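Local atomic coordinates of probable 2-dehydro-3-deoxygalactonokinase DgoK1 (Sinorhizobium meliloti, PDB entry 3T69), a protein that probably phosphorylates 2-dehydro-3-deoxy-D-galactonate with ATP, the second step in the breakdown of D-galactonate to pyruvate and D-glyceraldehyde 3-phosphate. Residues A191-F201 and A233-G242. Sequence-based numbering, arbitrary orientation.
Sequences ADTFAAGSAAF and AADARAQLSG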
loop_
_atom_site.group_PDB
_atom_site.type_symbol
_atom_site.label_atom_id
_atom_site.label_comp_id
_atom_site.label_asym_id
_atom_site.label_seq_id
_atom_site.Cartn_x
_atom_site.Cartn_y
_atom_site.Cartn_z
ATOM N N ALA B 191 12.361 13.214 -6.830
ATOM C CA ALA B 191 12.026 13.136 -8.257
ATOM C C ALA B 191 10.535 13.418 -8.382
ATOM O O ALA B 191 9.787 13.151 -7.429
ATOM C CB ALA B 191 12.334 11.763 -8.821
ATOM N N ASP B 192 10.095 13.929 -9.538
ATOM C CA ASP B 192 8.653 14.144 -9.802
ATOM C C ASP B 192 8.143 13.231 -10.916
ATOM O O ASP B 192 6.944 12.988 -11.049
ATOM C CB ASP B 192 8.351 15.615 -10.166
ATOM C CG ASP B 192 8.306 16.564 -8.927
ATOM O OD1 ASP B 192 8.435 16.080 -7.779
ATOM O OD2 ASP B 192 8.131 17.805 -9.107
ATOM N N THR B 193 9.064 12.719 -11.718
ATOM C CA THR B 193 8.705 12.009 -12.951
ATOM C C THR B 193 9.692 10.899 -13.236
ATOM O O THR B 193 10.726 10.787 -12.565
ATOM C CB THR B 193 8.756 12.962 -14.204
ATOM O OG1 THR B 193 9.258 14.247 -13.805
ATOM C CG2 THR B 193 7.379 13.104 -14.882
ATOM N N PHE B 194 9.377 10.109 -14.257
ATOM C CA PHE B 194 10.294 9.128 -14.765
ATOM C C PHE B 194 9.841 8.744 -16.149
ATOM O O PHE B 194 8.651 8.782 -16.441
ATOM C CB PHE B 194 10.373 7.897 -13.832
ATOM C CG PHE B 194 9.098 7.060 -13.770
ATOM C CD1 PHE B 194 8.924 5.974 -14.621
ATOM C CD2 PHE B 194 8.097 7.353 -12.839
ATOM C CE1 PHE B 194 7.787 5.214 -14.556
ATOM C CE2 PHE B 194 6.953 6.601 -12.778
ATOM C CZ PHE B 194 6.797 5.528 -13.635
ATOM N N ALA B 195 10.793 8.362 -16.995
ATOM C CA ALA B 195 10.507 8.026 -18.388
ATOM C C ALA B 195 9.948 6.614 -18.510
ATOM O O ALA B 195 10.638 5.636 -18.244
ATOM C CB ALA B 195 11.761 8.203 -19.270
ATOM N N ALA B 196 8.685 6.530 -18.912
ATOM C CA ALA B 196 7.990 5.263 -19.174
ATOM C C ALA B 196 8.841 4.145 -19.803
ATOM O O ALA B 196 8.625 2.932 -19.546
ATOM C CB ALA B 196 6.757 5.543 -20.058
ATOM N N GLY B 197 9.785 4.550 -20.654
ATOM C CA GLY B 197 10.590 3.592 -21.413
ATOM C C GLY B 197 11.686 2.962 -20.583
ATOM O O GLY B 197 12.107 1.836 -20.872
ATOM N N SER B 198 12.140 3.695 -19.554
ATOM C CA SER B 198 13.263 3.272 -18.696
ATOM C C SER B 198 13.051 1.838 -18.287
ATOM O O SER B 198 11.912 1.418 -18.042
ATOM C CB SER B 198 13.425 4.165 -17.463
ATOM O OG SER B 198 12.559 3.756 -16.412
ATOM N N ALA B 199 14.151 1.088 -18.264
ATOM C CA ALA B 199 14.131 -0.337 -17.937
ATOM C C ALA B 199 13.762 -0.553 -16.469
ATOM O O ALA B 199 13.162 -1.572 -16.124
ATOM C CB ALA B 199 15.480 -0.982 -18.272
ATOM N N ALA B 200 14.115 0.408 -15.616
ATOM C CA ALA B 200 13.689 0.369 -14.226
ATOM C C ALA B 200 12.181 0.031 -14.164
ATOM O O ALA B 200 11.779 -0.905 -13.452
ATOM C CB ALA B 200 14.009 1.667 -13.512
ATOM N N PHE B 201 11.375 0.721 -14.980
ATOM C CA PHE B 201 9.932 0.492 -15.023
ATOM C C PHE B 201 9.458 -0.881 -15.489
ATOM O O PHE B 201 8.651 -1.513 -14.797
ATOM C CB PHE B 201 9.186 1.611 -15.769
ATOM C CG PHE B 201 7.692 1.407 -15.828
ATOM C CD1 PHE B 201 6.885 1.677 -14.712
ATOM C CD2 PHE B 201 7.084 0.925 -16.984
ATOM C CE1 PHE B 201 5.478 1.468 -14.761
ATOM C CE2 PHE B 201 5.687 0.700 -17.045
ATOM C CZ PHE B 201 4.883 0.984 -15.933
ATOM N N ALA B 233 16.545 8.475 -7.701
ATOM C CA ALA B 233 15.139 8.731 -7.368
ATOM C C ALA B 233 14.107 8.397 -8.512
ATOM O O ALA B 233 13.020 7.861 -8.252
ATOM C CB ALA B 233 14.972 10.160 -6.802
ATOM N N ALA B 234 14.459 8.661 -9.770
ATOM C CA ALA B 234 13.545 8.339 -10.860
ATOM C C ALA B 234 13.426 6.823 -11.061
ATOM O O ALA B 234 12.340 6.295 -11.347
ATOM C CB ALA B 234 13.966 9.036 -12.152
ATOM N N ASP B 235 14.532 6.108 -10.913
ATOM C CA ASP B 235 14.469 4.663 -11.055
ATOM C C ASP B 235 13.690 3.973 -9.897
ATOM O O ASP B 235 13.001 2.950 -10.116
ATOM C CB ASP B 235 15.879 4.109 -11.275
ATOM C CG ASP B 235 16.496 4.593 -12.634
ATOM O OD1 ASP B 235 15.955 4.243 -13.735
ATOM O OD2 ASP B 235 17.517 5.326 -12.584
ATOM N N ALA B 236 13.777 4.568 -8.697
ATOM C CA ALA B 236 13.049 4.107 -7.516
ATOM C C ALA B 236 11.515 4.263 -7.709
ATOM O O ALA B 236 10.734 3.285 -7.527
ATOM C CB ALA B 236 13.525 4.865 -6.279
ATOM N N ARG B 237 11.129 5.493 -8.093
ATOM C CA ARG B 237 9.793 5.898 -8.492
ATOM C C ARG B 237 9.259 4.951 -9.541
ATOM O O ARG B 237 8.108 4.485 -9.481
ATOM C CB ARG B 237 9.901 7.290 -9.054
ATOM C CG ARG B 237 8.601 8.031 -9.253
ATOM C CD ARG B 237 8.733 9.554 -8.888
ATOM N NE ARG B 237 7.466 10.262 -9.121
ATOM C CZ ARG B 237 6.674 10.747 -8.171
ATOM N NH1 ARG B 237 7.022 10.664 -6.876
ATOM N NH2 ARG B 237 5.535 11.327 -8.525
ATOM N N ALA B 238 10.114 4.639 -10.495
ATOM C CA ALA B 238 9.743 3.785 -11.588
ATOM C C ALA B 238 9.477 2.396 -11.085
ATOM O O ALA B 238 8.471 1.789 -11.441
ATOM C CB ALA B 238 10.866 3.763 -12.641
ATOM N N GLN B 239 10.424 1.885 -10.299
ATOM C CA GLN B 239 10.322 0.595 -9.598
ATOM C C GLN B 239 9.011 0.537 -8.795
ATOM O O GLN B 239 8.196 -0.406 -8.941
ATOM C CB GLN B 239 11.483 0.500 -8.638
ATOM C CG GLN B 239 12.086 -0.853 -8.492
ATOM C CD GLN B 239 13.367 -0.791 -7.660
ATOM O OE1 GLN B 239 14.050 0.254 -7.617
ATOM N NE2 GLN B 239 13.719 -1.923 -7.018
ATOM N N LEU B 240 8.797 1.574 -7.981
ATOM C CA LEU B 240 7.541 1.720 -7.276
ATOM C C LEU B 240 6.314 1.625 -8.183
ATOM O O LEU B 240 5.397 0.823 -7.903
ATOM C CB LEU B 240 7.480 3.019 -6.478
ATOM C CG LEU B 240 6.172 3.210 -5.698
ATOM C CD1 LEU B 240 5.916 2.073 -4.742
ATOM C CD2 LEU B 240 6.266 4.467 -4.876
ATOM N N SER B 241 6.274 2.442 -9.242
ATOM C CA SER B 241 5.124 2.449 -10.090
ATOM C C SER B 241 5.028 1.095 -10.753
ATOM O O SER B 241 3.951 0.471 -10.789
ATOM C CB SER B 241 5.245 3.532 -11.134
ATOM O OG SER B 241 4.103 3.469 -11.974
ATOM N N GLY B 242 6.168 0.609 -11.225
ATOM C CA GLY B 242 6.190 -0.619 -11.923
ATOM C C GLY B 242 5.693 -1.772 -11.109
ATOM O O GLY B 242 4.998 -2.670 -11.654
#
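The Phe194 ring lies flat on helix 233-252: CA of Ala238 stands 3.7 Å from the ring centroid and 8° off the ring normal, a CH-pi contact over one face, which Ala238 CB shares. Phe201 presents its edge instead, with Ala238 O and Ser241 OG near the ring plane, while CA of Gly242 approaches CE1 obliquely. Ala191 O and Asp192 CA lie over one face of the Arg237 guanidinium. In this probable kinase of the ASKHA superfamily the contact joins the loop leading into helix 199-210, and the first turn of that helix, to helix 233-252. Leu273 of helix 268-280 touches both phenylalanines.

Phe194 reaches the helix because chi1 of 67° places CG between its backbone N and carbonyl carbon. Phe194 CD2 then meets Arg237 CG at 3.7 Å and Phe194 CZ meets Ser241 CB at 3.6 Å, so one ring spans a full helical turn. Shortening Phe194 to an alanine would probably strip CA of Ala238 and CB of Ser241 of their aromatic partner and open a gap beside the aliphatic part of Arg237.

The Arg237 side chain crosses that of Phe194 at about a right angle, their planes 68° apart, which rules out a parallel stack. Bent at chi2, the chain carries its guanidinium to the backbone of 191-193, where Arg237 NH2 comes within 3.3 Å of Asp192 O.

Small residues are consistent with the close approach, the CA atoms of Phe201 and Ala238 being 4.8 Å apart. CB of Ala191 meets CB of Ala233 at 3.7 Å. Ser198 occupies the N-cap position of helix 199-210, its N bonding Ala195 O in a type I turn. Just beyond it, Ala200 CB sits 3.9 Å from Ala238 CB.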